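Local coordinates for protein toll (PDB 4LXR) that acts as a cell-surface receptor whose leucine-rich-repeat ectodomain binds activated spaetzle to start Toll signalling in dorsal-ventral patterning and innate immunity, at residues A[81-86]-A[116-121]; A[112-117]-A[140-145]; A[126-131]-A[152-157]. One frame throughout, in Å; residues are numbered along the deposited sequence.

Interaction 1 (A[81-86]-A[116-121]); sequences MLPGHT and RQHLDR
The imidazole of H118 meets the 81-86 loop on a face and at an edge. L82 lies over one face: its CD2 makes an off-centre CH-pi contact, 4.3 Å from the centroid of the H118 ring. The two side chains cross at about a right angle, while L82 CB and the CD of P83 approach the ring more obliquely. At the edge stand two carbonyls. T86 O lies in the ring plane, 3.4 Å from H118 CD2, and G84 O accepts a hydrogen bond from H118 NE2 at 2.8 Å. This bond is bent at the hydrogen (143°); its donor stays in the carbonyl plane of G84, but G84 O stands 18° out of the H118 ring plane. The H85 ring is edged by a water, in plane at ND1; that bond is weak.

G84 O belongs to a type II' turn from P83 to T86, whose second residue, G84, has a positive phi. Facing the turn, Q117 to L119 make a single 3-10 turn, and two irregular loops of successive coils at the N-terminal end of the Toll solenoid are joined here. Q117 CG is anti to the backbone N and the chain beyond is extended. The Q117 and H85 side chains cross at about a right angle, the amide plane 24° from the H85 ring. Q117 NE2 is 3.6 Å from H85 CB and donates to the water at 2.7 Å. The same water donates a longer bond to G84 O, which thus has two donors. P83 also packs on I88 and I91 of helix 88-94, and R121 forms a salt bridge with D93 of that helix.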
loop_
_atom_site.group_PDB
_atom_site.type_symbol
_atom_site.label_atom_id
_atom_site.label_comp_id
_atom_site.label_asym_id
_atom_site.label_seq_id
_atom_site.Cartn_x
_atom_site.Cartn_y
_atom_site.Cartn_z
ATOM N N MET A 81 -22.186 -3.828 40.002
ATOM C CA MET A 81 -22.075 -4.727 41.147
ATOM C C MET A 81 -23.227 -5.698 41.132
ATOM O O MET A 81 -24.351 -5.332 40.763
ATOM C CB MET A 81 -22.076 -3.936 42.464
ATOM C CG MET A 81 -20.921 -2.959 42.519
ATOM S SD MET A 81 -20.867 -1.992 44.009
ATOM C CE MET A 81 -20.474 -3.258 45.218
ATOM N N LEU A 82 -22.946 -6.942 41.510
ATOM C CA LEU A 82 -24.010 -7.908 41.729
ATOM C C LEU A 82 -24.896 -7.380 42.848
ATOM O O LEU A 82 -24.406 -6.976 43.914
ATOM C CB LEU A 82 -23.441 -9.293 42.049
ATOM C CG LEU A 82 -22.757 -9.896 40.817
ATOM C CD1 LEU A 82 -21.908 -11.135 41.183
ATOM C CD2 LEU A 82 -23.798 -10.221 39.743
ATOM N N PRO A 83 -26.213 -7.373 42.606
ATOM C CA PRO A 83 -27.162 -6.641 43.448
ATOM C C PRO A 83 -27.564 -7.367 44.737
ATOM O O PRO A 83 -28.754 -7.459 45.042
ATOM C CB PRO A 83 -28.368 -6.476 42.520
ATOM C CG PRO A 83 -28.309 -7.641 41.627
ATOM C CD PRO A 83 -26.858 -7.940 41.410
ATOM N N GLY A 84 -26.589 -7.863 45.487
ATOM C CA GLY A 84 -26.873 -8.543 46.745
ATOM C C GLY A 84 -27.770 -9.775 46.621
ATOM O O GLY A 84 -27.592 -10.615 45.739
ATOM N N HIS A 85 -28.747 -9.878 47.513
ATOM C CA HIS A 85 -29.687 -10.990 47.501
ATOM C C HIS A 85 -30.930 -10.649 46.686
ATOM O O HIS A 85 -32.028 -11.098 46.994
ATOM C CB HIS A 85 -30.062 -11.350 48.935
ATOM C CG HIS A 85 -28.889 -11.772 49.762
ATOM N ND1 HIS A 85 -27.910 -12.618 49.281
ATOM C CD2 HIS A 85 -28.522 -11.448 51.023
ATOM C CE1 HIS A 85 -27.000 -12.811 50.218
ATOM N NE2 HIS A 85 -27.347 -12.111 51.285
ATOM N N THR A 86 -30.728 -9.848 45.646
ATOM C CA THR A 86 -31.782 -9.384 44.762
ATOM C C THR A 86 -31.521 -9.905 43.337
ATOM O O THR A 86 -30.393 -9.885 42.871
ATOM C CB THR A 86 -31.781 -7.839 44.752
ATOM O OG1 THR A 86 -32.194 -7.360 46.038
ATOM C CG2 THR A 86 -32.688 -7.279 43.665
ATOM N N ARG A 116 -27.234 -18.253 42.066
ATOM C CA ARG A 116 -28.428 -18.697 41.363
ATOM C C ARG A 116 -29.576 -17.683 41.486
ATOM O O ARG A 116 -30.281 -17.407 40.513
ATOM C CB ARG A 116 -28.866 -20.070 41.887
ATOM C CG ARG A 116 -30.071 -20.630 41.174
ATOM C CD ARG A 116 -30.749 -21.722 41.989
ATOM N NE ARG A 116 -31.541 -21.147 43.077
ATOM C CZ ARG A 116 -31.955 -21.813 44.154
ATOM N NH1 ARG A 116 -32.672 -21.181 45.082
ATOM N NH2 ARG A 116 -31.648 -23.098 44.309
ATOM N N GLN A 117 -29.768 -17.126 42.676
ATOM C CA GLN A 117 -30.782 -16.080 42.847
ATOM C C GLN A 117 -30.663 -14.919 41.841
ATOM O O GLN A 117 -31.667 -14.360 41.396
ATOM C CB GLN A 117 -30.754 -15.534 44.276
ATOM C CG GLN A 117 -31.843 -14.499 44.547
ATOM C CD GLN A 117 -31.874 -14.044 45.995
ATOM O OE1 GLN A 117 -32.934 -13.720 46.538
ATOM N NE2 GLN A 117 -30.708 -14.012 46.627
ATOM N N HIS A 118 -29.440 -14.574 41.456
ATOM C CA HIS A 118 -29.238 -13.465 40.519
ATOM C C HIS A 118 -29.952 -13.675 39.188
ATOM O O HIS A 118 -30.264 -12.707 38.481
ATOM C CB HIS A 118 -27.746 -13.202 40.315
ATOM C CG HIS A 118 -27.079 -12.611 41.517
ATOM N ND1 HIS A 118 -25.764 -12.861 41.843
ATOM C CD2 HIS A 118 -27.556 -11.785 42.482
ATOM C CE1 HIS A 118 -25.451 -12.198 42.943
ATOM N NE2 HIS A 118 -26.519 -11.538 43.352
ATOM N N LEU A 119 -30.257 -14.925 38.855
ATOM C CA LEU A 119 -30.911 -15.200 37.578
ATOM C C LEU A 119 -32.390 -15.551 37.707
ATOM O O LEU A 119 -33.010 -15.935 36.717
ATOM C CB LEU A 119 -30.161 -16.292 36.795
ATOM C CG LEU A 119 -28.762 -15.947 36.267
ATOM C CD1 LEU A 119 -28.135 -17.180 35.647
ATOM C CD2 LEU A 119 -28.811 -14.798 35.223
ATOM N N ASP A 120 -32.956 -15.428 38.915
ATOM C CA ASP A 120 -34.401 -15.594 39.096
ATOM C C ASP A 120 -35.173 -14.739 38.072
ATOM O O ASP A 120 -34.772 -13.605 37.780
ATOM C CB ASP A 120 -34.833 -15.192 40.512
ATOM C CG ASP A 120 -34.424 -16.216 41.588
ATOM O OD1 ASP A 120 -33.919 -17.315 41.259
ATOM O OD2 ASP A 120 -34.627 -15.917 42.785
ATOM N N ARG A 121 -36.259 -15.292 37.524
ATOM C CA ARG A 121 -37.084 -14.627 36.501
ATOM C C ARG A 121 -36.402 -14.417 35.126
ATOM O O ARG A 121 -37.012 -13.884 34.198
ATOM C CB ARG A 121 -37.697 -13.321 37.037
ATOM C CG ARG A 121 -38.285 -13.462 38.451
ATOM C CD ARG A 121 -39.301 -12.350 38.770
ATOM N NE ARG A 121 -38.709 -11.008 38.736
ATOM C CZ ARG A 121 -38.054 -10.454 39.757
ATOM N NH1 ARG A 121 -37.889 -11.115 40.900
ATOM N NH2 ARG A 121 -37.559 -9.236 39.645
HETATM O O HOH W 1 -28.025 -13.862 46.123
#

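Interaction 2 (A[112-117]-A[140-145]). With NAG (2-acetamido-2-deoxy-beta-D-glucopyranose), chain I.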
loop_
_atom_site.group_PDB
_atom_site.type_symbol
_atom_site.label_atom_id
_atom_site.label_comp_id
_atom_site.label_asym_id
_atom_site.label_seq_id
_atom_site.Cartn_x
_atom_site.Cartn_y
_atom_site.Cartn_z
ATOM N N MET A 112 -19.379 -9.300 45.460
ATOM C CA MET A 112 -19.747 -10.623 45.965
ATOM C C MET A 112 -19.577 -11.649 44.831
ATOM O O MET A 112 -19.290 -11.284 43.682
ATOM C CB MET A 112 -21.207 -10.627 46.438
ATOM C CG MET A 112 -22.225 -10.485 45.289
ATOM S SD MET A 112 -23.950 -10.251 45.814
ATOM C CE MET A 112 -24.375 -11.905 46.439
ATOM N N ASN A 113 -19.738 -12.927 45.155
ATOM C CA ASN A 113 -19.804 -13.999 44.146
ATOM C C ASN A 113 -21.193 -14.037 43.503
ATOM O O ASN A 113 -22.187 -13.696 44.145
ATOM C CB ASN A 113 -19.514 -15.364 44.804
ATOM C CG ASN A 113 -18.068 -15.499 45.303
ATOM O OD1 ASN A 113 -17.127 -15.158 44.585
ATOM N ND2 ASN A 113 -17.893 -16.000 46.533
ATOM N N ILE A 114 -21.281 -14.451 42.241
ATOM C CA ILE A 114 -22.590 -14.609 41.599
ATOM C C ILE A 114 -23.387 -15.773 42.209
ATOM O O ILE A 114 -22.810 -16.759 42.671
ATOM C CB ILE A 114 -22.443 -14.755 40.033
ATOM C CG1 ILE A 114 -23.742 -14.407 39.304
ATOM C CG2 ILE A 114 -21.914 -16.119 39.666
ATOM C CD1 ILE A 114 -23.589 -14.333 37.761
ATOM N N THR A 115 -24.712 -15.650 42.237
ATOM C CA THR A 115 -25.543 -16.705 42.795
ATOM C C THR A 115 -26.659 -17.079 41.834
ATOM O O THR A 115 -27.016 -16.304 40.943
ATOM C CB THR A 115 -26.224 -16.291 44.130
ATOM O OG1 THR A 115 -27.229 -15.306 43.862
ATOM C CG2 THR A 115 -25.216 -15.748 45.153
ATOM N N ARG A 116 -27.234 -18.253 42.066
ATOM C CA ARG A 116 -28.428 -18.697 41.363
ATOM C C ARG A 116 -29.576 -17.683 41.486
ATOM O O ARG A 116 -30.281 -17.407 40.513
ATOM C CB ARG A 116 -28.866 -20.070 41.887
ATOM C CG ARG A 116 -30.071 -20.630 41.174
ATOM C CD ARG A 116 -30.749 -21.722 41.989
ATOM N NE ARG A 116 -31.541 -21.147 43.077
ATOM C CZ ARG A 116 -31.955 -21.813 44.154
ATOM N NH1 ARG A 116 -32.672 -21.181 45.082
ATOM N NH2 ARG A 116 -31.648 -23.098 44.309
ATOM N N GLN A 117 -29.768 -17.126 42.676
ATOM C CA GLN A 117 -30.782 -16.080 42.847
ATOM C C GLN A 117 -30.663 -14.919 41.841
ATOM O O GLN A 117 -31.667 -14.360 41.396
ATOM C CB GLN A 117 -30.754 -15.534 44.276
ATOM C CG GLN A 117 -31.843 -14.499 44.547
ATOM C CD GLN A 117 -31.874 -14.044 45.995
ATOM O OE1 GLN A 117 -32.934 -13.720 46.538
ATOM N NE2 GLN A 117 -30.708 -14.012 46.627
ATOM N N ALA A 140 -22.081 -24.079 41.242
ATOM C CA ALA A 140 -22.494 -24.947 40.161
ATOM C C ALA A 140 -24.012 -25.062 39.999
ATOM O O ALA A 140 -24.483 -25.652 39.031
ATOM C CB ALA A 140 -21.853 -26.306 40.316
ATOM N N ASN A 141 -24.778 -24.497 40.930
ATOM C CA ASN A 141 -26.212 -24.360 40.702
ATOM C C ASN A 141 -26.620 -23.043 40.015
ATOM O O ASN A 141 -27.818 -22.754 39.905
ATOM C CB ASN A 141 -27.006 -24.560 42.002
ATOM C CG ASN A 141 -26.925 -23.372 42.928
ATOM O OD1 ASN A 141 -26.023 -22.519 42.817
ATOM N ND2 ASN A 141 -27.862 -23.308 43.869
ATOM N N LEU A 142 -25.641 -22.259 39.560
ATOM C CA LEU A 142 -25.925 -20.961 38.910
ATOM C C LEU A 142 -27.022 -21.056 37.838
ATOM O O LEU A 142 -27.941 -20.224 37.789
ATOM C CB LEU A 142 -24.643 -20.348 38.312
ATOM C CG LEU A 142 -24.843 -19.004 37.586
ATOM C CD1 LEU A 142 -25.340 -17.912 38.550
ATOM C CD2 LEU A 142 -23.604 -18.541 36.812
ATOM N N LEU A 143 -26.960 -22.099 37.012
ATOM C CA LEU A 143 -27.791 -22.173 35.802
ATOM C C LEU A 143 -28.961 -23.128 35.963
ATOM O O LEU A 143 -29.438 -23.744 34.997
ATOM C CB LEU A 143 -26.929 -22.556 34.586
ATOM C CG LEU A 143 -25.786 -21.553 34.288
ATOM C CD1 LEU A 143 -24.855 -22.108 33.227
ATOM C CD2 LEU A 143 -26.349 -20.199 33.859
ATOM N N THR A 144 -29.433 -23.235 37.199
ATOM C CA THR A 144 -30.617 -24.022 37.482
ATOM C C THR A 144 -31.795 -23.497 36.678
ATOM O O THR A 144 -32.058 -22.307 36.681
ATOM C CB THR A 144 -30.957 -23.974 38.994
ATOM O OG1 THR A 144 -29.857 -24.528 39.724
ATOM C CG2 THR A 144 -32.267 -24.735 39.302
ATOM N N ASP A 145 -32.495 -24.410 36.006
ATOM C CA ASP A 145 -33.698 -24.105 35.243
ATOM C C ASP A 145 -33.476 -23.223 34.014
ATOM O O ASP A 145 -34.448 -22.692 33.472
ATOM C CB ASP A 145 -34.790 -23.473 36.119
ATOM C CG ASP A 145 -35.232 -24.377 37.267
ATOM O OD1 ASP A 145 -35.082 -25.621 37.170
ATOM O OD2 ASP A 145 -35.724 -23.819 38.278
HETATM C C1 NAG I . -16.608 -16.657 46.706
HETATM C C2 NAG I . -16.079 -15.716 47.797
HETATM C C3 NAG I . -14.798 -16.276 48.436
HETATM C C4 NAG I . -14.949 -17.743 48.827
HETATM C C5 NAG I . -15.491 -18.554 47.658
HETATM C C6 NAG I . -15.749 -20.002 48.015
HETATM C C7 NAG I . -16.422 -13.281 47.640
HETATM C C8 NAG I . -17.397 -13.431 48.772
HETATM N N2 NAG I . -15.820 -14.402 47.230
HETATM O O3 NAG I . -14.478 -15.507 49.590
HETATM O O4 NAG I . -13.684 -18.279 49.199
HETATM O O5 NAG I . -16.739 -17.989 47.235
HETATM O O6 NAG I . -17.138 -20.315 48.036
HETATM O O7 NAG I . -16.184 -12.192 47.123
HETATM O O HOH W 2 -25.925 -20.157 44.089
#
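I114 and L142 supply the apolar part of the contact, their side chains crossing at about a right angle. CG1 of I114 comes within 3.9 Å of L142 CD1, and its CG2 branch lies against both methyls of the leucine. The same CD1 also sits close to the backbone, 3.3 Å from T115 O.

A second kind of packing sets the aliphatic stem of R116 against polar atoms. With CG anti to the backbone N (chi1 -178°), the arginine brings that carbon to 3.3 Å from N141 O. Further out, R116 CD rests 3.7 Å from T144 OG1. The N141 and R116 side chains cross at about a right angle, the amide plane turned 49° from the guanidinium; NH2 and ND2 are near each other without bonding.

The polar bonds run within the turn or through water. N141 to T144 form a type I beta turn, and N141 O is gripped from one face of its plane by both T144 N and the hydroxyl of T144, the latter at 2.7 Å. A water bridges the loops, taking a bond from R116 N at 3.1 Å and giving one to N141 OD1.

The covalent bond is that of the N-glycan: C1 of an N-acetylglucosamine is attached to N113 ND2, and N113 OD1 accepts from H137 N and T136 OG1 of the next coil, bonds that would restrain the glycosylated amide.

In the solenoid, 112-117 belongs to the loop between strands 102-106 and 127-131. Segment 140-145 belongs to the following loop, which leads on to strand 151-155; the two pack as neighbouring coils on the side away from those strands.

Interaction 3 (A[126-131]-A[152-157]); sequences KRFRFT and LELRAN
F128, R129, F130 and T131 pair in parallel register with L152, E153, L154 and R155. Three backbone hydrogen bonds join the strands: E153 N to F128 O (3.1 Å), F130 N to E153 O (3.0 Å) and R155 N to F130 O (2.9 Å). The strand axes lie 4.8 Å apart and diverge by only 4°, as in the beta ladder lining the concave face of a leucine-rich-repeat solenoid.

Side chains alternate between the two faces. On one, F128 lies beside L152, whose CD1 meets the ring edge 4.0 Å from F128 CD2. CD2 of L154 touches F130 CB and F128 CE2. On the other face R129 and E153 run side by side, with R129 CD 3.3 Å from E153 CD, and T131 OG1 rests against R155 CB.

R129 bends at chi3 (75°), and its NH1 donates in the guanidinium plane to T131 OG1 while also bridging to E106 of the preceding strand. Its NE stays 4.3 Å from E153 OE2, beyond a salt bridge. A water links that oxygen to R127 NH2.

E153 and R155 find their stronger partners on the ligand: E153 pairs with R7 and R155 with D55 of one spaetzle chain. R127 donates to G3 O of that chain and to T105 of the second. R129 NE comes close to spaetzle R7, a like charge, which the R7-E153 and R129-E106 salt bridges would offset. Charge pairing thus contributes to spaetzle binding on the polar face, while the Phe and Leu face is apolar.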
loop_
_atom_site.group_PDB
_atom_site.type_symbol
_atom_site.label_atom_id
_atom_site.label_comp_id
_atom_site.label_asym_id
_atom_site.label_seq_id
_atom_site.Cartn_x
_atom_site.Cartn_y
_atom_site.Cartn_z
ATOM N N LYS A 126 -31.984 -16.817 26.064
ATOM C CA LYS A 126 -31.361 -17.713 25.091
ATOM C C LYS A 126 -29.859 -17.597 25.176
ATOM O O LYS A 126 -29.122 -18.488 24.771
ATOM C CB LYS A 126 -31.844 -17.414 23.666
ATOM C CG LYS A 126 -33.160 -18.102 23.323
ATOM C CD LYS A 126 -34.171 -17.115 22.779
ATOM C CE LYS A 126 -35.472 -17.823 22.397
ATOM N NZ LYS A 126 -36.648 -16.898 22.420
ATOM N N ARG A 127 -29.393 -16.491 25.724
ATOM C CA ARG A 127 -27.974 -16.222 25.681
ATOM C C ARG A 127 -27.553 -15.523 26.952
ATOM O O ARG A 127 -28.174 -14.564 27.371
ATOM C CB ARG A 127 -27.622 -15.372 24.437
ATOM C CG ARG A 127 -26.115 -15.089 24.326
ATOM C CD ARG A 127 -25.641 -14.661 22.924
ATOM N NE ARG A 127 -24.178 -14.689 22.863
ATOM C CZ ARG A 127 -23.448 -14.409 21.787
ATOM N NH1 ARG A 127 -24.042 -14.062 20.646
ATOM N NH2 ARG A 127 -22.119 -14.473 21.858
ATOM N N PHE A 128 -26.475 -15.990 27.561
ATOM C CA PHE A 128 -26.024 -15.379 28.801
ATOM C C PHE A 128 -24.519 -15.366 28.799
ATOM O O PHE A 128 -23.909 -16.357 28.423
ATOM C CB PHE A 128 -26.565 -16.163 30.017
ATOM C CG PHE A 128 -25.939 -15.773 31.329
ATOM C CD1 PHE A 128 -26.197 -14.523 31.899
ATOM C CD2 PHE A 128 -25.113 -16.669 32.015
ATOM C CE1 PHE A 128 -25.634 -14.158 33.130
ATOM C CE2 PHE A 128 -24.543 -16.322 33.263
ATOM C CZ PHE A 128 -24.792 -15.061 33.816
ATOM N N ARG A 129 -23.923 -14.246 29.211
ATOM C CA ARG A 129 -22.475 -14.164 29.352
ATOM C C ARG A 129 -22.109 -13.548 30.689
ATOM O O ARG A 129 -22.650 -12.513 31.068
ATOM C CB ARG A 129 -21.829 -13.339 28.227
ATOM C CG ARG A 129 -20.388 -12.920 28.587
ATOM C CD ARG A 129 -19.485 -12.668 27.348
ATOM N NE ARG A 129 -19.764 -11.408 26.670
ATOM C CZ ARG A 129 -19.272 -10.210 27.011
ATOM N NH1 ARG A 129 -18.473 -10.055 28.075
ATOM N NH2 ARG A 129 -19.595 -9.146 26.272
ATOM N N PHE A 130 -21.177 -14.177 31.395
ATOM C CA PHE A 130 -20.664 -13.618 32.635
ATOM C C PHE A 130 -19.153 -13.519 32.520
ATOM O O PHE A 130 -18.468 -14.512 32.231
ATOM C CB PHE A 130 -21.033 -14.513 33.833
ATOM C CG PHE A 130 -20.495 -14.020 35.146
ATOM C CD1 PHE A 130 -20.770 -12.723 35.583
ATOM C CD2 PHE A 130 -19.734 -14.847 35.947
ATOM C CE1 PHE A 130 -20.278 -12.248 36.797
ATOM C CE2 PHE A 130 -19.228 -14.389 37.182
ATOM C CZ PHE A 130 -19.502 -13.089 37.608
ATOM N N THR A 131 -18.619 -12.341 32.801
ATOM C CA THR A 131 -17.209 -12.093 32.528
ATOM C C THR A 131 -16.637 -11.232 33.629
ATOM O O THR A 131 -17.206 -10.185 33.965
ATOM C CB THR A 131 -17.056 -11.375 31.171
ATOM O OG1 THR A 131 -17.415 -12.280 30.114
ATOM C CG2 THR A 131 -15.629 -10.870 30.959
ATOM N N LEU A 152 -23.889 -20.016 25.940
ATOM C CA LEU A 152 -23.414 -19.749 27.282
ATOM C C LEU A 152 -21.966 -19.352 27.191
ATOM O O LEU A 152 -21.178 -20.039 26.533
ATOM C CB LEU A 152 -23.524 -21.026 28.161
ATOM C CG LEU A 152 -22.796 -20.984 29.522
ATOM C CD1 LEU A 152 -23.462 -19.920 30.442
ATOM C CD2 LEU A 152 -22.791 -22.362 30.217
ATOM N N GLU A 153 -21.598 -18.279 27.879
ATOM C CA GLU A 153 -20.208 -17.903 27.968
ATOM C C GLU A 153 -19.874 -17.557 29.389
ATOM O O GLU A 153 -20.565 -16.757 30.015
ATOM C CB GLU A 153 -19.878 -16.689 27.038
ATOM C CG GLU A 153 -18.398 -16.198 27.178
ATOM C CD GLU A 153 -17.959 -15.241 26.021
ATOM O OE1 GLU A 153 -16.917 -14.544 26.130
ATOM O OE2 GLU A 153 -18.674 -15.175 25.007
ATOM N N LEU A 154 -18.795 -18.142 29.903
ATOM C CA LEU A 154 -18.383 -17.866 31.270
ATOM C C LEU A 154 -16.918 -17.631 31.213
ATOM O O LEU A 154 -16.165 -18.429 30.661
ATOM C CB LEU A 154 -18.677 -19.048 32.229
ATOM C CG LEU A 154 -20.137 -19.406 32.428
ATOM C CD1 LEU A 154 -20.268 -20.677 33.293
ATOM C CD2 LEU A 154 -20.846 -18.249 33.090
ATOM N N ARG A 155 -16.496 -16.531 31.806
ATOM C CA ARG A 155 -15.093 -16.213 31.833
ATOM C C ARG A 155 -14.758 -15.669 33.201
ATOM O O ARG A 155 -15.061 -14.516 33.500
ATOM C CB ARG A 155 -14.744 -15.165 30.772
ATOM C CG ARG A 155 -13.249 -15.005 30.652
ATOM C CD ARG A 155 -12.813 -14.079 29.594
ATOM N NE ARG A 155 -13.025 -14.506 28.207
ATOM C CZ ARG A 155 -12.317 -13.974 27.211
ATOM N NH1 ARG A 155 -11.387 -13.086 27.518
ATOM N NH2 ARG A 155 -12.507 -14.312 25.939
ATOM N N ALA A 156 -14.123 -16.493 34.029
ATOM C CA ALA A 156 -13.866 -16.090 35.401
ATOM C C ALA A 156 -12.697 -16.833 36.049
ATOM O O ALA A 156 -12.769 -17.182 37.238
ATOM C CB ALA A 156 -15.131 -16.287 36.221
ATOM N N ASN A 157 -11.625 -17.055 35.282
ATOM C CA ASN A 157 -10.481 -17.856 35.735
ATOM C C ASN A 157 -10.908 -19.185 36.360
ATOM O O ASN A 157 -10.374 -19.601 37.389
ATOM C CB ASN A 157 -9.553 -17.057 36.671
ATOM C CG ASN A 157 -8.729 -16.015 35.893
ATOM O OD1 ASN A 157 -7.704 -16.347 35.313
ATOM N ND2 ASN A 157 -9.227 -14.770 35.825
HETATM O O HOH W 3 -21.260 -14.546 24.467
HETATM O O HOH W 4 -15.775 -13.408 27.925
#

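How the interactions relate
All three contacts join successive coils at the N-terminal end of the solenoid. Interaction 3 is the buried one, a regular strand pair whose outer face carries charged groups to spaetzle and whose inner face is aromatic and aliphatic. Interactions 1 and 2 are only partly buried and join irregular loops, the first by an imidazole-to-carbonyl bond, a CH-pi contact and water, the second by alkyl packing and one bridging water, without a direct hydrogen bond. They share R116 and Q117, and M112 packs on both G84 and H118. Neither touches a ligand chain. The hydrophobic interior ties the levels together: I114 reaches F128 and F130, L143 reaches L152, and L119 packs on F128.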